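Local structure of arylsulfatase (7AJ0) at residues P115-L120 and Y506-I511; A108-R113 and N133-E138; K21-P26 and M398-I403. The protein probably hydrolyses sulfate esters of fucoidan, an algal polysaccharide, as a calcium-binding sulfatase that assembles into a hexamer. All coordinates share one frame; numbering follows the deposited sequence.

How the interactions relate
Along the chain the six segments come in the order 21-26, 108-113, 115-120, 133-138, 398-403 and 506-511. Interaction 2 is nested inside the loop closed by interaction 3, whereas interaction 1 crosses both. The centres of interactions 1 and 2 lie about 9 Å apart, and that of interaction 3 about 14 Å from each. Segment 108-113 covers the later part of helix 102-111, which begins at the calcium ligand C102; 115-120 carries the next helix, 115-118, and 133-138 the one after, 134-137. Segment 398-403 joins them through R113 to Y399 O and R117 to D401. Through 398-403 and 115-120, segments near both chain termini join the region after helix 102-111, on one side of the chain's centre.

Interaction 1: P115-L120 and Y506-I511; sequences PVRSGL and YPNTDI
The C-terminal tail that follows helix 489-505 crosses the short helix 115-118, joining the end of the chain to a helix within the sulfatase family region. R117 O receives two bonds from T509: the backbone N at 2.8 Å, arriving 32° above the carbonyl plane, and OG1 at 3.1 Å, lying in it. With chi1 at -64°, T509 OG1 sits beside its own backbone N, so both groups reach the same acceptor. The N508 side chain crosses those of V116 and R117 obliquely; its CB packs on V116 O and its OD1 lies 3.4 Å from R117 CA. The R117 chain extends past this amide to a guanidinium that is salt-bridged to D401 and also bonded to T502. A water in the guanidinium plane accepts from R117 NH1 and donates to N508 OD1 and Y506 O, tying the arginine to the tail. G119 is the first residue past the helix, with positive phi; a CB there would fall only 2.8 Å from I511 CG2. S118 forms an ST turn, its OG accepting from L120 N at 3.2 Å.

Interaction 2: A108-R113 and N133-E138; sequences ALTTGR and NPWEKE
After helix 102-111, G112 leaves helical geometry with positive phi, while its N still bonds A108 O at 3.1 Å. Facing it is the short helix 134-137, with N133 as its N-cap: N133 OD1 accepts from W135 N at 3.0 Å, the donor standing well above the amide carbonyl plane. The backbones come closest at T111 and E138, and the side chains bridge the gap at two places. At the first, W135 brings the CH2 corner of its six-membered ring to both threonines. T110 OG1 lies in the ring plane 3.3 Å from W135 CH2, and T111 CG2 packs 3.6 Å from that same CH2. The polar groups here are satisfied elsewhere: T110 OG1 bonds R106 O, T111 OG1 bonds A107 O, and W135 NE1 bonds V160 O. Segment 108-113 forms the last part of the sulfatase signature sequence, which begins at the calcium ligand C102 and ends in T111, G112 and R113. At the second place R113 grips E138 side-on in a buried salt bridge, NE to OE2 at 2.7 Å and NH2 to OE1 at 3.1 Å. Both oxygens use syn lone pairs, and the guanidinium and carboxylate planes are only 12° apart. A bend in each chain, at chi3 of R113 (58°) and chi2 of E138 (-57°), brings the two flat groups together. R113 NH1 bonds Y399 O, so an alanine here would probably leave the buried E138 carboxylate without its charge partner and loosen the loop at Y399. A water donates to both E138 OE2, at 2.7 Å, and T111 O, linking the glutamate to the T111 carbonyl.

Interaction 3: K21-P26 and M398-I403; sequences KPNMEP and MYFDGI
From CB outward, the E25 side chain passes along segment 398-403. E25 CB rests 3.3 Å from D401 O, and E25 CG, anti to the backbone N (chi1 180°), meets I403 CD1 at 3.7 Å. A bend at chi2 (65°) then brings the carboxylate to Y399. At the tip, E25 OE1 accepts from Y399 OH at 3.0 Å; it lies in the plane of the phenol ring, at its edge, whereas the hydroxyl meets the carboxylate from above its plane. The backbones beneath run parallel, joined by a single beta bridge between M24 and F400: F400 N donates to N23 O at 2.9 Å and E25 N to F400 O at 2.9 Å, each nearly along the C=O axis. M24, the last residue of a type I turn from K21, is also the bridge residue, and the bridge ties the N-terminal loop before helix 31-48 to the loop between helices 377-387 and 406-409. N23 adds a side-chain bond, its ND2 reaching M398 O at 3.0 Å, while its own carbonyl oxygen lies over one face of the Y399 ring and takes a CA-H...O contact from Y399 CA. Across the bridge, F400 sets its CB against M24 SD and its ring edge to N23 ND2. A water donating to E25 O and G402 O spans the two segments farther along. E25 OE1 also lies 4.4 Å from D401 OD1, a like charge, but D401 is salt-bridged to R117 and accepts from L114 N. That arginine would probably offset much of the repulsion, and the phenol proton would help E25 stay ionised.

Interaction 1: P115-L120 and Y506-I511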
loop_
_atom_site.group_PDB
_atom_site.type_symbol
_atom_site.label_atom_id
_atom_site.label_comp_id
_atom_site.label_asym_id
_atom_site.label_seq_id
_atom_site.Cartn_x
_atom_site.Cartn_y
_atom_site.Cartn_z
ATOM N N PRO A 115 -18.368 -1.798 29.360
ATOM C CA PRO A 115 -17.478 -1.057 30.271
ATOM C C PRO A 115 -17.517 0.451 30.093
ATOM O O PRO A 115 -17.066 1.171 30.993
ATOM C CB PRO A 115 -16.086 -1.623 29.952
ATOM C CG PRO A 115 -16.213 -2.269 28.618
ATOM C CD PRO A 115 -17.630 -2.727 28.483
ATOM N N VAL A 116 -18.038 0.962 28.976
ATOM C CA VAL A 116 -18.141 2.409 28.838
ATOM C C VAL A 116 -19.140 2.971 29.844
ATOM O O VAL A 116 -19.026 4.130 30.263
ATOM C CB VAL A 116 -18.515 2.787 27.392
ATOM C CG1 VAL A 116 -19.935 2.344 27.063
ATOM C CG2 VAL A 116 -18.346 4.283 27.181
ATOM N N ARG A 117 -20.124 2.167 30.256
ATOM C CA ARG A 117 -21.076 2.630 31.259
ATOM C C ARG A 117 -20.437 2.682 32.642
ATOM O O ARG A 117 -20.691 3.611 33.417
ATOM C CB ARG A 117 -22.302 1.719 31.293
ATOM C CG ARG A 117 -22.999 1.526 29.957
ATOM C CD ARG A 117 -24.343 0.844 30.151
ATOM N NE ARG A 117 -24.939 0.399 28.895
ATOM C CZ ARG A 117 -25.709 1.151 28.115
ATOM N NH1 ARG A 117 -25.981 2.405 28.446
ATOM N NH2 ARG A 117 -26.206 0.646 26.994
ATOM N N SER A 118 -19.605 1.693 32.965
ATOM C CA SER A 118 -19.044 1.564 34.303
ATOM C C SER A 118 -17.769 2.369 34.497
ATOM O O SER A 118 -17.455 2.754 35.629
ATOM C CB SER A 118 -18.755 0.090 34.607
ATOM O OG SER A 118 -17.753 -0.423 33.742
ATOM N N GLY A 119 -17.033 2.641 33.424
ATOM C CA GLY A 119 -15.720 3.232 33.531
ATOM C C GLY A 119 -14.588 2.233 33.559
ATOM O O GLY A 119 -13.421 2.641 33.628
ATOM N N LEU A 120 -14.895 0.942 33.500
ATOM C CA LEU A 120 -13.891 -0.118 33.575
ATOM C C LEU A 120 -13.337 -0.456 32.194
ATOM O O LEU A 120 -13.352 -1.606 31.753
ATOM C CB LEU A 120 -14.498 -1.346 34.244
ATOM C CG LEU A 120 -15.053 -1.110 35.650
ATOM C CD1 LEU A 120 -15.844 -2.312 36.144
ATOM C CD2 LEU A 120 -13.923 -0.779 36.616
ATOM N N TYR A 506 -29.433 7.058 30.824
ATOM C CA TYR A 506 -28.698 6.436 31.926
ATOM C C TYR A 506 -27.240 6.852 31.801
ATOM O O TYR A 506 -26.456 6.201 31.096
ATOM C CB TYR A 506 -28.852 4.918 31.903
ATOM C CG TYR A 506 -30.276 4.455 32.098
ATOM C CD1 TYR A 506 -31.127 4.292 31.014
ATOM C CD2 TYR A 506 -30.771 4.186 33.367
ATOM C CE1 TYR A 506 -32.432 3.872 31.190
ATOM C CE2 TYR A 506 -32.073 3.768 33.553
ATOM C CZ TYR A 506 -32.899 3.612 32.462
ATOM O OH TYR A 506 -34.196 3.193 32.646
ATOM N N PRO A 507 -26.837 7.931 32.474
ATOM C CA PRO A 507 -25.496 8.483 32.240
ATOM C C PRO A 507 -24.396 7.472 32.520
ATOM O O PRO A 507 -24.481 6.671 33.452
ATOM C CB PRO A 507 -25.421 9.668 33.214
ATOM C CG PRO A 507 -26.836 10.023 33.499
ATOM C CD PRO A 507 -27.601 8.731 33.452
ATOM N N ASN A 508 -23.353 7.522 31.694
ATOM C CA ASN A 508 -22.172 6.704 31.917
ATOM C C ASN A 508 -21.372 7.245 33.100
ATOM O O ASN A 508 -21.489 8.410 33.488
ATOM C CB ASN A 508 -21.294 6.667 30.666
ATOM C CG ASN A 508 -21.952 5.933 29.508
ATOM O OD1 ASN A 508 -22.829 5.090 29.702
ATOM N ND2 ASN A 508 -21.518 6.244 28.292
ATOM N N THR A 509 -20.543 6.377 33.671
ATOM C CA THR A 509 -19.732 6.748 34.821
ATOM C C THR A 509 -18.463 7.463 34.375
ATOM O O THR A 509 -17.749 6.987 33.487
ATOM C CB THR A 509 -19.369 5.509 35.640
ATOM O OG1 THR A 509 -20.560 4.916 36.172
ATOM C CG2 THR A 509 -18.429 5.874 36.777
ATOM N N ASP A 510 -18.184 8.605 34.997
ATOM C CA ASP A 510 -16.934 9.337 34.812
ATOM C C ASP A 510 -16.116 9.163 36.087
ATOM O O ASP A 510 -16.497 9.669 37.149
ATOM C CB ASP A 510 -17.199 10.810 34.515
ATOM C CG ASP A 510 -15.930 11.581 34.191
ATOM O OD1 ASP A 510 -14.841 10.967 34.168
ATOM O OD2 ASP A 510 -16.024 12.806 33.960
ATOM N N ILE A 511 -14.998 8.442 35.987
ATOM C CA ILE A 511 -14.194 8.155 37.169
ATOM C C ILE A 511 -13.102 9.193 37.412
ATOM O O ILE A 511 -12.587 9.283 38.536
ATOM C CB ILE A 511 -13.564 6.753 37.075
ATOM C CG1 ILE A 511 -12.543 6.679 35.937
ATOM C CG2 ILE A 511 -14.651 5.702 36.867
ATOM C CD1 ILE A 511 -11.706 5.403 35.949
HETATM O O HOH W 1 -25.017 4.014 30.745
HETATM O O HOH W 2 -23.342 4.353 34.972
#

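Interaction 2: A108-R113 and N133-E138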
loop_
_atom_site.group_PDB
_atom_site.type_symbol
_atom_site.label_atom_id
_atom_site.label_comp_id
_atom_site.label_asym_id
_atom_site.label_seq_id
_atom_site.Cartn_x
_atom_site.Cartn_y
_atom_site.Cartn_z
ATOM N N ALA A 108 -17.302 -6.664 31.704
ATOM C CA ALA A 108 -18.613 -7.009 31.163
ATOM C C ALA A 108 -19.110 -8.329 31.736
ATOM O O ALA A 108 -20.298 -8.476 32.044
ATOM C CB ALA A 108 -18.545 -7.077 29.638
ATOM N N LEU A 109 -18.210 -9.298 31.894
ATOM C CA LEU A 109 -18.606 -10.601 32.411
ATOM C C LEU A 109 -19.032 -10.528 33.871
ATOM O O LEU A 109 -19.810 -11.375 34.325
ATOM C CB LEU A 109 -17.453 -11.590 32.248
ATOM C CG LEU A 109 -17.631 -12.976 32.862
ATOM C CD1 LEU A 109 -18.707 -13.755 32.128
ATOM C CD2 LEU A 109 -16.302 -13.719 32.841
ATOM N N THR A 110 -18.542 -9.540 34.619
ATOM C CA THR A 110 -18.811 -9.458 36.051
ATOM C C THR A 110 -19.668 -8.257 36.432
ATOM O O THR A 110 -19.792 -7.955 37.623
ATOM C CB THR A 110 -17.495 -9.416 36.837
ATOM O OG1 THR A 110 -16.734 -8.266 36.443
ATOM C CG2 THR A 110 -16.685 -10.677 36.586
ATOM N N THR A 111 -20.265 -7.569 35.458
ATOM C CA THR A 111 -21.177 -6.475 35.761
ATOM C C THR A 111 -22.422 -6.454 34.888
ATOM O O THR A 111 -23.317 -5.650 35.160
ATOM C CB THR A 111 -20.471 -5.117 35.623
ATOM O OG1 THR A 111 -20.134 -4.883 34.249
ATOM C CG2 THR A 111 -19.208 -5.075 36.470
ATOM N N GLY A 112 -22.519 -7.297 33.862
ATOM C CA GLY A 112 -23.642 -7.230 32.951
ATOM C C GLY A 112 -23.711 -5.956 32.147
ATOM O O GLY A 112 -24.762 -5.644 31.582
ATOM N N ARG A 113 -22.609 -5.217 32.060
ATOM C CA ARG A 113 -22.633 -3.857 31.543
ATOM C C ARG A 113 -21.430 -3.599 30.654
ATOM O O ARG A 113 -20.297 -3.915 31.026
ATOM C CB ARG A 113 -22.658 -2.850 32.703
ATOM C CG ARG A 113 -24.052 -2.559 33.213
ATOM C CD ARG A 113 -24.064 -2.145 34.669
ATOM N NE ARG A 113 -23.244 -0.969 34.948
ATOM C CZ ARG A 113 -23.591 0.280 34.652
ATOM N NH1 ARG A 113 -24.740 0.529 34.041
ATOM N NH2 ARG A 113 -22.780 1.282 34.964
ATOM N N ASN A 133 -14.465 4.824 43.478
ATOM C CA ASN A 133 -14.160 3.460 43.063
ATOM C C ASN A 133 -15.319 2.926 42.235
ATOM O O ASN A 133 -16.411 2.724 42.784
ATOM C CB ASN A 133 -13.915 2.578 44.284
ATOM C CG ASN A 133 -13.771 1.108 43.927
ATOM O OD1 ASN A 133 -13.581 0.749 42.764
ATOM N ND2 ASN A 133 -13.859 0.249 44.934
ATOM N N PRO A 134 -15.142 2.679 40.936
ATOM C CA PRO A 134 -16.277 2.208 40.125
ATOM C C PRO A 134 -16.947 0.968 40.687
ATOM O O PRO A 134 -18.145 0.757 40.457
ATOM C CB PRO A 134 -15.642 1.924 38.756
ATOM C CG PRO A 134 -14.379 2.720 38.738
ATOM C CD PRO A 134 -13.893 2.756 40.154
ATOM N N TRP A 135 -16.212 0.142 41.432
ATOM C CA TRP A 135 -16.754 -1.128 41.892
ATOM C C TRP A 135 -17.733 -0.982 43.047
ATOM O O TRP A 135 -18.514 -1.908 43.291
ATOM C CB TRP A 135 -15.615 -2.064 42.292
ATOM C CG TRP A 135 -15.166 -2.912 41.154
ATOM C CD1 TRP A 135 -13.982 -2.831 40.485
ATOM C CD2 TRP A 135 -15.912 -3.961 40.530
ATOM N NE1 TRP A 135 -13.940 -3.776 39.488
ATOM C CE2 TRP A 135 -15.114 -4.482 39.497
ATOM C CE3 TRP A 135 -17.177 -4.513 40.751
ATOM C CZ2 TRP A 135 -15.539 -5.531 38.684
ATOM C CZ3 TRP A 135 -17.597 -5.553 39.944
ATOM C CH2 TRP A 135 -16.781 -6.051 38.924
ATOM N N GLU A 136 -17.714 0.143 43.765
ATOM C CA GLU A 136 -18.761 0.379 44.755
ATOM C C GLU A 136 -20.128 0.406 44.084
ATOM O O GLU A 136 -21.091 -0.187 44.583
ATOM C CB GLU A 136 -18.501 1.687 45.502
ATOM C CG GLU A 136 -17.237 1.679 46.351
ATOM C CD GLU A 136 -17.047 2.967 47.137
ATOM O OE1 GLU A 136 -15.950 3.167 47.703
ATOM O OE2 GLU A 136 -17.995 3.780 47.189
ATOM N N LYS A 137 -20.212 1.059 42.924
ATOM C CA LYS A 137 -21.464 1.224 42.192
ATOM C C LYS A 137 -21.867 -0.047 41.459
ATOM O O LYS A 137 -23.051 -0.403 41.441
ATOM C CB LYS A 137 -21.293 2.400 41.225
ATOM C CG LYS A 137 -22.398 2.661 40.226
ATOM C CD LYS A 137 -21.962 3.830 39.324
ATOM C CE LYS A 137 -22.950 4.132 38.201
ATOM N NZ LYS A 137 -24.154 4.880 38.667
ATOM N N GLU A 138 -20.907 -0.750 40.864
ATOM C CA GLU A 138 -21.223 -1.948 40.101
ATOM C C GLU A 138 -21.629 -3.091 41.032
ATOM O O GLU A 138 -21.285 -3.119 42.216
ATOM C CB GLU A 138 -20.028 -2.363 39.243
ATOM C CG GLU A 138 -19.550 -1.291 38.270
ATOM C CD GLU A 138 -20.640 -0.831 37.319
ATOM O OE1 GLU A 138 -20.695 0.381 37.011
ATOM O OE2 GLU A 138 -21.443 -1.683 36.884
HETATM O O HOH W 3 -23.009 -3.702 37.732
#

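Interaction 3: K21-P26 and M398-I403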
loop_
_atom_site.group_PDB
_atom_site.type_symbol
_atom_site.label_atom_id
_atom_site.label_comp_id
_atom_site.label_asym_id
_atom_site.label_seq_id
_atom_site.Cartn_x
_atom_site.Cartn_y
_atom_site.Cartn_z
ATOM N N LYS A 21 -38.044 -4.416 31.560
ATOM C CA LYS A 21 -37.756 -3.350 32.514
ATOM C C LYS A 21 -37.004 -2.229 31.803
ATOM O O LYS A 21 -36.102 -2.504 31.003
ATOM C CB LYS A 21 -36.923 -3.875 33.689
ATOM C CG LYS A 21 -36.898 -2.965 34.915
ATOM C CD LYS A 21 -36.010 -3.547 36.019
ATOM C CE LYS A 21 -35.775 -2.549 37.157
ATOM N NZ LYS A 21 -34.570 -2.894 37.979
ATOM N N PRO A 22 -37.350 -0.965 32.052
ATOM C CA PRO A 22 -36.749 0.124 31.261
ATOM C C PRO A 22 -35.229 0.144 31.251
ATOM O O PRO A 22 -34.635 0.610 30.268
ATOM C CB PRO A 22 -37.310 1.390 31.931
ATOM C CG PRO A 22 -38.588 0.953 32.546
ATOM C CD PRO A 22 -38.366 -0.464 32.999
ATOM N N ASN A 23 -34.576 -0.333 32.308
ATOM C CA ASN A 23 -33.128 -0.261 32.422
ATOM C C ASN A 23 -32.428 -1.531 31.945
ATOM O O ASN A 23 -31.251 -1.734 32.266
ATOM C CB ASN A 23 -32.729 0.023 33.872
ATOM C CG ASN A 23 -32.995 -1.159 34.786
ATOM O OD1 ASN A 23 -33.990 -1.866 34.628
ATOM N ND2 ASN A 23 -32.099 -1.386 35.739
ATOM N N MET A 24 -33.121 -2.386 31.194
ATOM C CA MET A 24 -32.576 -3.652 30.726
ATOM C C MET A 24 -32.550 -3.670 29.204
ATOM O O MET A 24 -33.489 -3.201 28.553
ATOM C CB MET A 24 -33.409 -4.839 31.227
ATOM C CG MET A 24 -33.619 -4.884 32.726
ATOM S SD MET A 24 -32.217 -5.568 33.622
ATOM C CE MET A 24 -32.258 -7.278 33.083
ATOM N N GLU A 25 -31.483 -4.220 28.639
ATOM C CA GLU A 25 -31.410 -4.367 27.194
ATOM C C GLU A 25 -32.642 -5.117 26.697
ATOM O O GLU A 25 -32.933 -6.215 27.191
ATOM C CB GLU A 25 -30.140 -5.119 26.793
ATOM C CG GLU A 25 -29.979 -5.326 25.287
ATOM C CD GLU A 25 -29.803 -4.024 24.516
ATOM O OE1 GLU A 25 -29.511 -2.985 25.146
ATOM O OE2 GLU A 25 -29.957 -4.043 23.275
ATOM N N PRO A 26 -33.396 -4.562 25.746
ATOM C CA PRO A 26 -34.552 -5.295 25.213
ATOM C C PRO A 26 -34.136 -6.649 24.663
ATOM O O PRO A 26 -33.050 -6.807 24.105
ATOM C CB PRO A 26 -35.078 -4.373 24.106
ATOM C CG PRO A 26 -34.617 -3.011 24.503
ATOM C CD PRO A 26 -33.280 -3.210 25.166
ATOM N N MET A 398 -29.186 2.094 36.776
ATOM C CA MET A 398 -28.103 1.655 35.908
ATOM C C MET A 398 -28.668 0.806 34.778
ATOM O O MET A 398 -29.513 -0.064 35.005
ATOM C CB MET A 398 -27.060 0.854 36.699
ATOM C CG MET A 398 -26.267 1.688 37.695
ATOM S SD MET A 398 -25.432 0.703 38.961
ATOM C CE MET A 398 -24.545 -0.489 37.959
ATOM N N TYR A 399 -28.200 1.071 33.560
ATOM C CA TYR A 399 -28.609 0.291 32.401
ATOM C C TYR A 399 -27.755 -0.966 32.303
ATOM O O TYR A 399 -26.530 -0.906 32.449
ATOM C CB TYR A 399 -28.474 1.119 31.125
ATOM C CG TYR A 399 -29.189 0.538 29.927
ATOM C CD1 TYR A 399 -30.505 0.876 29.653
ATOM C CD2 TYR A 399 -28.548 -0.340 29.066
ATOM C CE1 TYR A 399 -31.166 0.356 28.560
ATOM C CE2 TYR A 399 -29.204 -0.867 27.966
ATOM C CZ TYR A 399 -30.512 -0.513 27.720
ATOM O OH TYR A 399 -31.176 -1.026 26.631
ATOM N N PHE A 400 -28.400 -2.101 32.055
ATOM C CA PHE A 400 -27.722 -3.388 31.958
ATOM C C PHE A 400 -27.845 -3.917 30.538
ATOM O O PHE A 400 -28.954 -4.049 30.009
ATOM C CB PHE A 400 -28.296 -4.377 32.969
ATOM C CG PHE A 400 -27.834 -4.126 34.371
ATOM C CD1 PHE A 400 -26.677 -4.717 34.844
ATOM C CD2 PHE A 400 -28.543 -3.283 35.210
ATOM C CE1 PHE A 400 -26.240 -4.483 36.130
ATOM C CE2 PHE A 400 -28.110 -3.045 36.497
ATOM C CZ PHE A 400 -26.957 -3.645 36.959
ATOM N N ASP A 401 -26.700 -4.214 29.926
ATOM C CA ASP A 401 -26.650 -4.666 28.545
ATOM C C ASP A 401 -26.850 -6.165 28.398
ATOM O O ASP A 401 -27.196 -6.626 27.303
ATOM C CB ASP A 401 -25.305 -4.269 27.930
ATOM C CG ASP A 401 -25.069 -2.773 27.967
ATOM O OD1 ASP A 401 -25.728 -2.044 27.197
ATOM O OD2 ASP A 401 -24.236 -2.320 28.780
ATOM N N GLY A 402 -26.651 -6.931 29.467
ATOM C CA GLY A 402 -26.781 -8.367 29.371
ATOM C C GLY A 402 -28.226 -8.804 29.224
ATOM O O GLY A 402 -29.154 -8.152 29.700
ATOM N N ILE A 403 -28.407 -9.934 28.544
ATOM C CA ILE A 403 -29.717 -10.529 28.317
ATOM C C ILE A 403 -29.692 -11.955 28.846
ATOM O O ILE A 403 -28.739 -12.701 28.591
ATOM C CB ILE A 403 -30.099 -10.510 26.825
ATOM C CG1 ILE A 403 -30.175 -9.069 26.317
ATOM C CG2 ILE A 403 -31.415 -11.242 26.613
ATOM C CD1 ILE A 403 -30.182 -8.952 24.805
HETATM O O HOH W 4 -32.041 -7.600 29.158
#